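Local coordinates for protein neutral ceramidase (Pseudomonas aeruginosa, PDB 2ZWS) that hydrolyses the N-acyl linkage of ceramides to give sphingosine and a free fatty acid, and can also run the reaction in reverse to make ceramide, at residues E556-N564 with T575-Y586. Sequence-based numbering, arbitrary orientation. Where two conformers were deposited one is given.
Sequences EKTFLEVVN and TVATDNDWDTQY. With MG (magnesium ion), chain C.
Asp579 and Thr558 join the two segments just beyond the open end of a beta hairpin, strands 560-566 and 574-578 of the C-terminal beta-sandwich. Phe559 N gives a nearly straight bond to Asp579 OD2 (2.8 Å), arriving from above the carboxylate plane, while Asp579 N bonds Thr558 OG1 at 2.9 Å. The short aspartate suits this turn: CG lies between its own N and carbonyl carbon (chi1 68°), which brings OD2 to Phe559 N, and OD1 forms a salt bridge with Arg39. Back in the hairpin, Val576 and Ala577 both face Val562 in a classic beta bulge; Val562 O takes a strong bond from Val576 N and a weak one from Ala577 N. From Thr578, two type I turns lead to the magnesium ion, held by Asp581 O and by Thr584 through O and OG1. A water that also donates to Asp579 O, and the carbonyl O of His37, complete the site. Thr584 is apt here because its hydroxyl also donates to Thr578 O, while its CG2 packs on Leu560 CD1 (3.9 Å). Leu560 CD2 packs against Asp579 CB and Tyr586 CB. The Phe559 and Tyr586 rings form an offset stack, planes 9° apart, with Tyr586 CZ 3.9 Å above the Phe559 ring plane.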
loop_
_atom_site.group_PDB
_atom_site.type_symbol
_atom_site.label_atom_id
_atom_site.label_comp_id
_atom_site.label_asym_id
_atom_site.label_seq_id
_atom_site.Cartn_x
_atom_site.Cartn_y
_atom_site.Cartn_z
ATOM N N GLU A 556 0.534 -12.714 11.897
ATOM C CA GLU A 556 -0.569 -13.693 11.834
ATOM C C GLU A 556 -1.179 -13.975 13.203
ATOM O O GLU A 556 -1.995 -14.904 13.361
ATOM C CB GLU A 556 -0.148 -15.004 11.150
ATOM C CG GLU A 556 0.401 -14.825 9.702
ATOM C CD GLU A 556 -0.643 -14.359 8.676
ATOM O OE1 GLU A 556 -1.863 -14.520 8.875
ATOM O OE2 GLU A 556 -0.226 -13.926 7.604
ATOM N N LYS A 557 -0.743 -13.189 14.188
ATOM C CA LYS A 557 -1.303 -13.249 15.535
ATOM C C LYS A 557 -1.818 -11.876 15.970
ATOM O O LYS A 557 -2.205 -11.062 15.110
ATOM C CB LYS A 557 -0.298 -13.873 16.509
ATOM C CG LYS A 557 0.096 -15.316 16.112
ATOM C CD LYS A 557 1.225 -15.844 16.993
ATOM C CE LYS A 557 0.681 -16.447 18.284
ATOM N NZ LYS A 557 1.778 -16.877 19.203
ATOM N N THR A 558 -1.844 -11.592 17.275
ATOM C CA THR A 558 -2.463 -10.368 17.739
ATOM C C THR A 558 -1.902 -9.890 19.068
ATOM O O THR A 558 -1.425 -10.667 19.887
ATOM C CB THR A 558 -4.018 -10.554 17.861
ATOM O OG1 THR A 558 -4.652 -9.315 18.209
ATOM C CG2 THR A 558 -4.376 -11.680 18.860
ATOM N N PHE A 559 -1.949 -8.590 19.280
ATOM C CA PHE A 559 -1.613 -8.023 20.589
ATOM C C PHE A 559 -2.785 -8.028 21.547
ATOM O O PHE A 559 -2.615 -7.717 22.740
ATOM C CB PHE A 559 -1.090 -6.586 20.426
ATOM C CG PHE A 559 0.284 -6.518 19.813
ATOM C CD1 PHE A 559 1.419 -6.773 20.597
ATOM C CD2 PHE A 559 0.458 -6.255 18.451
ATOM C CE1 PHE A 559 2.689 -6.729 20.054
ATOM C CE2 PHE A 559 1.736 -6.206 17.893
ATOM C CZ PHE A 559 2.864 -6.468 18.694
ATOM N N LEU A 560 -3.974 -8.353 21.047
ATOM C CA LEU A 560 -5.171 -8.251 21.865
ATOM C C LEU A 560 -6.275 -9.145 21.336
ATOM O O LEU A 560 -6.385 -9.414 20.144
ATOM C CB LEU A 560 -5.679 -6.807 21.934
ATOM C CG LEU A 560 -6.367 -6.223 20.688
ATOM C CD1 LEU A 560 -7.900 -6.435 20.706
ATOM C CD2 LEU A 560 -5.985 -4.755 20.475
ATOM N N GLU A 561 -7.127 -9.558 22.253
ATOM C CA GLU A 561 -8.332 -10.307 21.924
ATOM C C GLU A 561 -9.445 -9.762 22.801
ATOM O O GLU A 561 -9.223 -9.523 23.992
ATOM C CB GLU A 561 -8.117 -11.798 22.199
ATOM C CG GLU A 561 -7.310 -12.517 21.113
ATOM C CD GLU A 561 -6.933 -13.962 21.463
ATOM O OE1 GLU A 561 -7.142 -14.399 22.625
ATOM O OE2 GLU A 561 -6.402 -14.649 20.559
ATOM N N VAL A 562 -10.625 -9.548 22.215
ATOM C CA VAL A 562 -11.868 -9.344 22.965
ATOM C C VAL A 562 -12.547 -10.693 22.989
ATOM O O VAL A 562 -12.829 -11.257 21.921
ATOM C CB VAL A 562 -12.802 -8.309 22.326
ATOM C CG1 VAL A 562 -13.999 -8.083 23.217
ATOM C CG2 VAL A 562 -12.075 -6.986 22.143
ATOM N N VAL A 563 -12.798 -11.185 24.204
ATOM C CA VAL A 563 -13.277 -12.547 24.404
ATOM C C VAL A 563 -14.674 -12.553 25.014
ATOM O O VAL A 563 -14.901 -11.928 26.057
ATOM C CB VAL A 563 -12.298 -13.365 25.283
ATOM C CG1 VAL A 563 -12.789 -14.818 25.433
ATOM C CG2 VAL A 563 -10.891 -13.368 24.706
ATOM N N ASN A 564 -15.592 -13.253 24.344
ATOM C CA ASN A 564 -16.975 -13.446 24.772
ATOM C C ASN A 564 -17.063 -14.744 25.583
ATOM O O ASN A 564 -16.634 -15.801 25.106
ATOM C CB ASN A 564 -17.866 -13.527 23.516
ATOM C CG ASN A 564 -19.363 -13.663 23.825
ATOM O OD1 ASN A 564 -19.828 -13.394 24.934
ATOM N ND2 ASN A 564 -20.129 -14.049 22.809
ATOM N N THR A 575 -13.375 -15.640 20.745
ATOM C CA THR A 575 -12.826 -14.328 20.404
ATOM C C THR A 575 -13.741 -13.658 19.392
ATOM O O THR A 575 -14.159 -14.258 18.389
ATOM C CB THR A 575 -11.314 -14.364 19.971
ATOM O OG1 THR A 575 -10.958 -13.148 19.285
ATOM C CG2 THR A 575 -11.000 -15.551 19.086
ATOM N N VAL A 576 -14.115 -12.421 19.703
ATOM C CA VAL A 576 -14.993 -11.627 18.842
ATOM C C VAL A 576 -14.278 -10.434 18.198
ATOM O O VAL A 576 -14.827 -9.796 17.295
ATOM C CB VAL A 576 -16.270 -11.107 19.566
ATOM C CG1 VAL A 576 -17.151 -12.286 20.068
ATOM C CG2 VAL A 576 -15.915 -10.124 20.691
ATOM N N ALA A 577 -13.067 -10.133 18.659
ATOM C CA ALA A 577 -12.273 -9.076 18.019
ATOM C C ALA A 577 -10.791 -9.263 18.298
ATOM O O ALA A 577 -10.399 -9.779 19.348
ATOM C CB ALA A 577 -12.746 -7.706 18.462
ATOM N N THR A 578 -9.980 -8.840 17.329
ATOM C CA THR A 578 -8.545 -8.984 17.353
ATOM C C THR A 578 -7.945 -7.577 17.134
ATOM O O THR A 578 -8.704 -6.618 16.949
ATOM C CB THR A 578 -8.190 -10.028 16.257
ATOM O OG1 THR A 578 -8.255 -11.338 16.832
ATOM C CG2 THR A 578 -6.853 -9.808 15.656
ATOM N N ASP A 579 -6.613 -7.444 17.107
ATOM C CA ASP A 579 -6.033 -6.121 16.839
ATOM C C ASP A 579 -6.257 -5.637 15.396
ATOM O O ASP A 579 -6.058 -4.463 15.115
ATOM C CB ASP A 579 -4.553 -5.992 17.295
ATOM C CG ASP A 579 -3.572 -6.852 16.491
ATOM O OD1 ASP A 579 -3.906 -7.301 15.354
ATOM O OD2 ASP A 579 -2.422 -7.012 16.975
ATOM N N ASN A 580 -6.681 -6.530 14.501
ATOM C CA ASN A 580 -6.952 -6.137 13.134
ATOM C C ASN A 580 -8.239 -5.341 12.991
ATOM O O ASN A 580 -8.397 -4.573 12.036
ATOM C CB ASN A 580 -7.050 -7.344 12.216
ATOM C CG ASN A 580 -7.126 -6.951 10.772
ATOM O OD1 ASN A 580 -6.318 -6.146 10.292
ATOM N ND2 ASN A 580 -8.106 -7.506 10.063
ATOM N N ASP A 581 -9.167 -5.520 13.930
ATOM C CA ASP A 581 -10.515 -5.002 13.723
ATOM C C ASP A 581 -10.618 -3.473 13.863
ATOM O O ASP A 581 -9.941 -2.871 14.690
ATOM C CB ASP A 581 -11.483 -5.735 14.625
ATOM C CG ASP A 581 -11.659 -7.169 14.179
ATOM O OD1 ASP A 581 -12.042 -7.367 12.998
ATOM O OD2 ASP A 581 -11.361 -8.097 14.975
ATOM N N TRP A 582 -11.492 -2.859 13.067
ATOM C CA TRP A 582 -11.736 -1.418 13.152
ATOM C C TRP A 582 -12.119 -0.961 14.567
ATOM O O TRP A 582 -11.707 0.124 14.980
ATOM C CB TRP A 582 -12.868 -1.033 12.184
ATOM C CG TRP A 582 -13.201 0.401 12.214
ATOM C CD1 TRP A 582 -14.231 0.982 12.900
ATOM C CD2 TRP A 582 -12.513 1.456 11.533
ATOM N NE1 TRP A 582 -14.216 2.340 12.690
ATOM C CE2 TRP A 582 -13.185 2.657 11.853
ATOM C CE3 TRP A 582 -11.400 1.504 10.678
ATOM C CZ2 TRP A 582 -12.770 3.896 11.379
ATOM C CZ3 TRP A 582 -10.989 2.767 10.180
ATOM C CH2 TRP A 582 -11.679 3.936 10.544
ATOM N N ASP A 583 -12.892 -1.790 15.286
ATOM C CA ASP A 583 -13.457 -1.400 16.587
ATOM C C ASP A 583 -12.431 -1.441 17.718
ATOM O O ASP A 583 -12.735 -1.007 18.827
ATOM C CB ASP A 583 -14.641 -2.270 16.987
ATOM C CG ASP A 583 -15.821 -2.093 16.085
ATOM O OD1 ASP A 583 -15.997 -0.990 15.528
ATOM O OD2 ASP A 583 -16.579 -3.077 15.943
ATOM N N THR A 584 -11.235 -1.976 17.453
ATOM C CA THR A 584 -10.191 -2.081 18.504
ATOM C C THR A 584 -8.975 -1.210 18.189
ATOM O O THR A 584 -8.676 -0.946 17.018
ATOM C CB THR A 584 -9.697 -3.537 18.728
ATOM O OG1 THR A 584 -9.066 -4.007 17.525
ATOM C CG2 THR A 584 -10.847 -4.432 19.063
ATOM N N GLN A 585 -8.301 -0.748 19.252
ATOM C CA GLN A 585 -7.009 -0.095 19.108
ATOM C C GLN A 585 -6.042 -0.643 20.130
ATOM O O GLN A 585 -6.442 -1.015 21.227
ATOM C CB GLN A 585 -7.149 1.418 19.273
ATOM C CG GLN A 585 -8.103 2.036 18.222
ATOM C CD GLN A 585 -8.228 3.571 18.267
ATOM O OE1 GLN A 585 -8.996 4.147 17.496
ATOM N NE2 GLN A 585 -7.513 4.219 19.146
ATOM N N TYR A 586 -4.770 -0.669 19.737
ATOM C CA TYR A 586 -3.641 -1.055 20.583
ATOM C C TYR A 586 -2.654 0.092 20.562
ATOM O O TYR A 586 -2.245 0.533 19.488
ATOM C CB TYR A 586 -2.976 -2.333 20.037
ATOM C CG TYR A 586 -1.545 -2.543 20.508
ATOM C CD1 TYR A 586 -1.277 -3.027 21.800
ATOM C CD2 TYR A 586 -0.452 -2.263 19.660
ATOM C CE1 TYR A 586 0.032 -3.234 22.232
ATOM C CE2 TYR A 586 0.876 -2.436 20.103
ATOM C CZ TYR A 586 1.101 -2.946 21.384
ATOM O OH TYR A 586 2.411 -3.108 21.796
HETATM MG MG MG C . -7.891 -2.709 15.762
HETATM O O HOH W 1 -6.914 -14.134 18.019
HETATM O O HOH W 2 -5.809 -2.790 17.208
#